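Local coordinates for transcription antitermination protein NusB (Aquifex aeolicus, PDB 3R2C), which is predicted to act in transcription antitermination of ribosomal RNA genes by binding the boxA antiterminator sequence of the RNA, at residues L13-W18 and L85-A90. Sequence-based numbering, arbitrary orientation.
Sequences LVLYRW and LRLGVA
CG of Leu15 is anti to the carbonyl carbon, beside the backbone N (chi1 -65°), and the extended second torsion (179°) carries CD1 straight out to Leu87. Leu87 takes a different first torsion, with CG anti to the backbone N (chi1 178°). Its CG thus points away from that N, on whose side the Leu15 methyl comes in. CD1 of Leu15 meets CB of Leu87 at 4.0 Å. The same methyl lies 4.1 Å from the backbone N of Leu87. It touches mainly the base of that side chain, close to the helix backbone; CD1 of Leu87 comes next, at 4.4 Å from CD1 of Leu15. The two leucine side chains cross at about a right angle.

CD1 of Leu15 also comes to 4.4 Å from CB of Arg86. One methyl thus rests against the roots of two consecutive residues of the other helix. No hydrogen bond links the two segments. The contact is small and apolar, with 132 Å² buried in all. The CA atoms that come nearest, those of Leu15 and Leu87, are 7.9 Å apart.

Arg86 offers only its aliphatic base to Leu15. Its guanidinium lies farther along, where NH2 forms a salt bridge with Asp62 and NH1 a hydrogen bond with Asn83. These partners would hold the charged end in place within a buried setting.

The contact joins helix 3-21 to helix 79-94 near the centre of the all-helical NusB fold. Helix 41-56 closes over both leucines, with Ala54 against Leu15 and Leu50 against Leu87. Helix 58-66 adds Ile58 and Ile61 against Arg86, while helix 117-137 packs on helix 79-94 through Leu85 and Val89.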
loop_
_atom_site.group_PDB
_atom_site.type_symbol
_atom_site.label_atom_id
_atom_site.label_comp_id
_atom_site.label_asym_id
_atom_site.label_seq_id
_atom_site.Cartn_x
_atom_site.Cartn_y
_atom_site.Cartn_z
ATOM N N LEU A 13 -1.493 -4.093 -3.026
ATOM C CA LEU A 13 -0.517 -4.651 -2.093
ATOM C C LEU A 13 0.896 -4.418 -2.602
ATOM O O LEU A 13 1.811 -4.132 -1.815
ATOM C CB LEU A 13 -0.758 -6.154 -1.867
ATOM C CG LEU A 13 -2.089 -6.460 -1.159
ATOM C CD1 LEU A 13 -2.285 -7.958 -0.934
ATOM C CD2 LEU A 13 -2.187 -5.713 0.175
ATOM N N VAL A 14 1.079 -4.534 -3.914
ATOM C CA VAL A 14 2.402 -4.324 -4.486
ATOM C C VAL A 14 2.828 -2.858 -4.363
ATOM O O VAL A 14 3.936 -2.589 -3.928
ATOM C CB VAL A 14 2.516 -4.856 -5.934
ATOM C CG1 VAL A 14 3.884 -4.496 -6.542
ATOM C CG2 VAL A 14 2.330 -6.399 -5.948
ATOM N N LEU A 15 1.945 -1.925 -4.715
ATOM C CA LEU A 15 2.252 -0.505 -4.612
ATOM C C LEU A 15 2.516 -0.114 -3.158
ATOM O O LEU A 15 3.414 0.661 -2.880
ATOM C CB LEU A 15 1.096 0.340 -5.182
ATOM C CG LEU A 15 0.855 0.164 -6.689
ATOM C CD1 LEU A 15 -0.327 1.022 -7.188
ATOM C CD2 LEU A 15 2.126 0.497 -7.487
ATOM N N TYR A 16 1.726 -0.663 -2.240
ATOM C CA TYR A 16 1.882 -0.406 -0.813
ATOM C C TYR A 16 3.273 -0.860 -0.353
ATOM O O TYR A 16 4.014 -0.098 0.284
ATOM C CB TYR A 16 0.744 -1.103 -0.051
ATOM C CG TYR A 16 0.861 -1.162 1.469
ATOM C CD1 TYR A 16 0.461 -0.093 2.267
ATOM C CD2 TYR A 16 1.331 -2.304 2.099
ATOM C CE1 TYR A 16 0.546 -0.160 3.657
ATOM C CE2 TYR A 16 1.411 -2.384 3.474
ATOM C CZ TYR A 16 1.023 -1.309 4.248
ATOM O OH TYR A 16 1.132 -1.396 5.619
ATOM N N ARG A 17 3.664 -2.079 -0.717
ATOM C CA ARG A 17 4.998 -2.575 -0.366
ATOM C C ARG A 17 6.125 -1.789 -1.010
ATOM O O ARG A 17 7.180 -1.573 -0.407
ATOM C CB ARG A 17 5.146 -4.036 -0.777
ATOM C CG ARG A 17 4.734 -4.969 0.307
ATOM C CD ARG A 17 4.644 -6.392 -0.189
ATOM N NE ARG A 17 3.642 -7.113 0.578
ATOM C CZ ARG A 17 3.568 -8.434 0.657
ATOM N NH1 ARG A 17 4.454 -9.188 0.028
ATOM N NH2 ARG A 17 2.619 -8.983 1.394
ATOM N N TRP A 18 5.907 -1.376 -2.247
ATOM C CA TRP A 18 6.913 -0.622 -2.998
ATOM C C TRP A 18 7.154 0.711 -2.284
ATOM O O TRP A 18 8.296 1.138 -2.090
ATOM C CB TRP A 18 6.381 -0.389 -4.408
ATOM C CG TRP A 18 7.298 0.328 -5.340
ATOM C CD1 TRP A 18 8.637 0.147 -5.490
ATOM C CD2 TRP A 18 6.918 1.334 -6.280
ATOM N NE1 TRP A 18 9.116 0.976 -6.471
ATOM C CE2 TRP A 18 8.075 1.719 -6.975
ATOM C CE3 TRP A 18 5.705 1.940 -6.609
ATOM C CZ2 TRP A 18 8.065 2.692 -7.962
ATOM C CZ3 TRP A 18 5.690 2.908 -7.587
ATOM C CH2 TRP A 18 6.859 3.267 -8.262
ATOM N N LEU A 85 -5.045 5.619 -4.117
ATOM C CA LEU A 85 -5.231 6.703 -5.081
ATOM C C LEU A 85 -4.350 6.506 -6.313
ATOM O O LEU A 85 -4.773 6.771 -7.425
ATOM C CB LEU A 85 -4.955 8.084 -4.447
ATOM C CG LEU A 85 -6.131 8.622 -3.604
ATOM C CD1 LEU A 85 -5.711 9.807 -2.724
ATOM C CD2 LEU A 85 -7.307 8.999 -4.498
ATOM N N ARG A 86 -3.125 6.039 -6.125
ATOM C CA ARG A 86 -2.251 5.844 -7.271
ATOM C C ARG A 86 -2.859 4.791 -8.185
ATOM O O ARG A 86 -2.844 4.920 -9.410
ATOM C CB ARG A 86 -0.860 5.406 -6.823
ATOM C CG ARG A 86 0.021 6.558 -6.316
ATOM C CD ARG A 86 1.148 6.044 -5.398
ATOM N NE ARG A 86 2.203 7.040 -5.246
ATOM C CZ ARG A 86 3.208 6.958 -4.383
ATOM N NH1 ARG A 86 3.306 5.931 -3.544
ATOM N NH2 ARG A 86 4.119 7.911 -4.361
ATOM N N LEU A 87 -3.396 3.746 -7.576
ATOM C CA LEU A 87 -3.976 2.657 -8.337
ATOM C C LEU A 87 -5.236 3.134 -9.065
ATOM O O LEU A 87 -5.449 2.813 -10.242
ATOM C CB LEU A 87 -4.292 1.488 -7.398
ATOM C CG LEU A 87 -4.960 0.275 -8.050
ATOM C CD1 LEU A 87 -4.083 -0.286 -9.166
ATOM C CD2 LEU A 87 -5.264 -0.798 -6.992
ATOM N N GLY A 88 -6.079 3.895 -8.366
ATOM C CA GLY A 88 -7.306 4.415 -8.956
ATOM C C GLY A 88 -6.990 5.290 -10.162
ATOM O O GLY A 88 -7.634 5.203 -11.199
ATOM N N VAL A 89 -5.980 6.131 -10.042
ATOM C CA VAL A 89 -5.640 7.026 -11.147
ATOM C C VAL A 89 -5.091 6.230 -12.334
ATOM O O VAL A 89 -5.433 6.501 -13.478
ATOM C CB VAL A 89 -4.637 8.106 -10.708
ATOM C CG1 VAL A 89 -4.050 8.849 -11.940
ATOM C CG2 VAL A 89 -5.315 9.080 -9.753
ATOM N N ALA A 90 -4.229 5.256 -12.053
ATOM C CA ALA A 90 -3.657 4.424 -13.102
ATOM C C ALA A 90 -4.770 3.752 -13.915
ATOM O O ALA A 90 -4.711 3.720 -15.147
ATOM C CB ALA A 90 -2.719 3.370 -12.511
#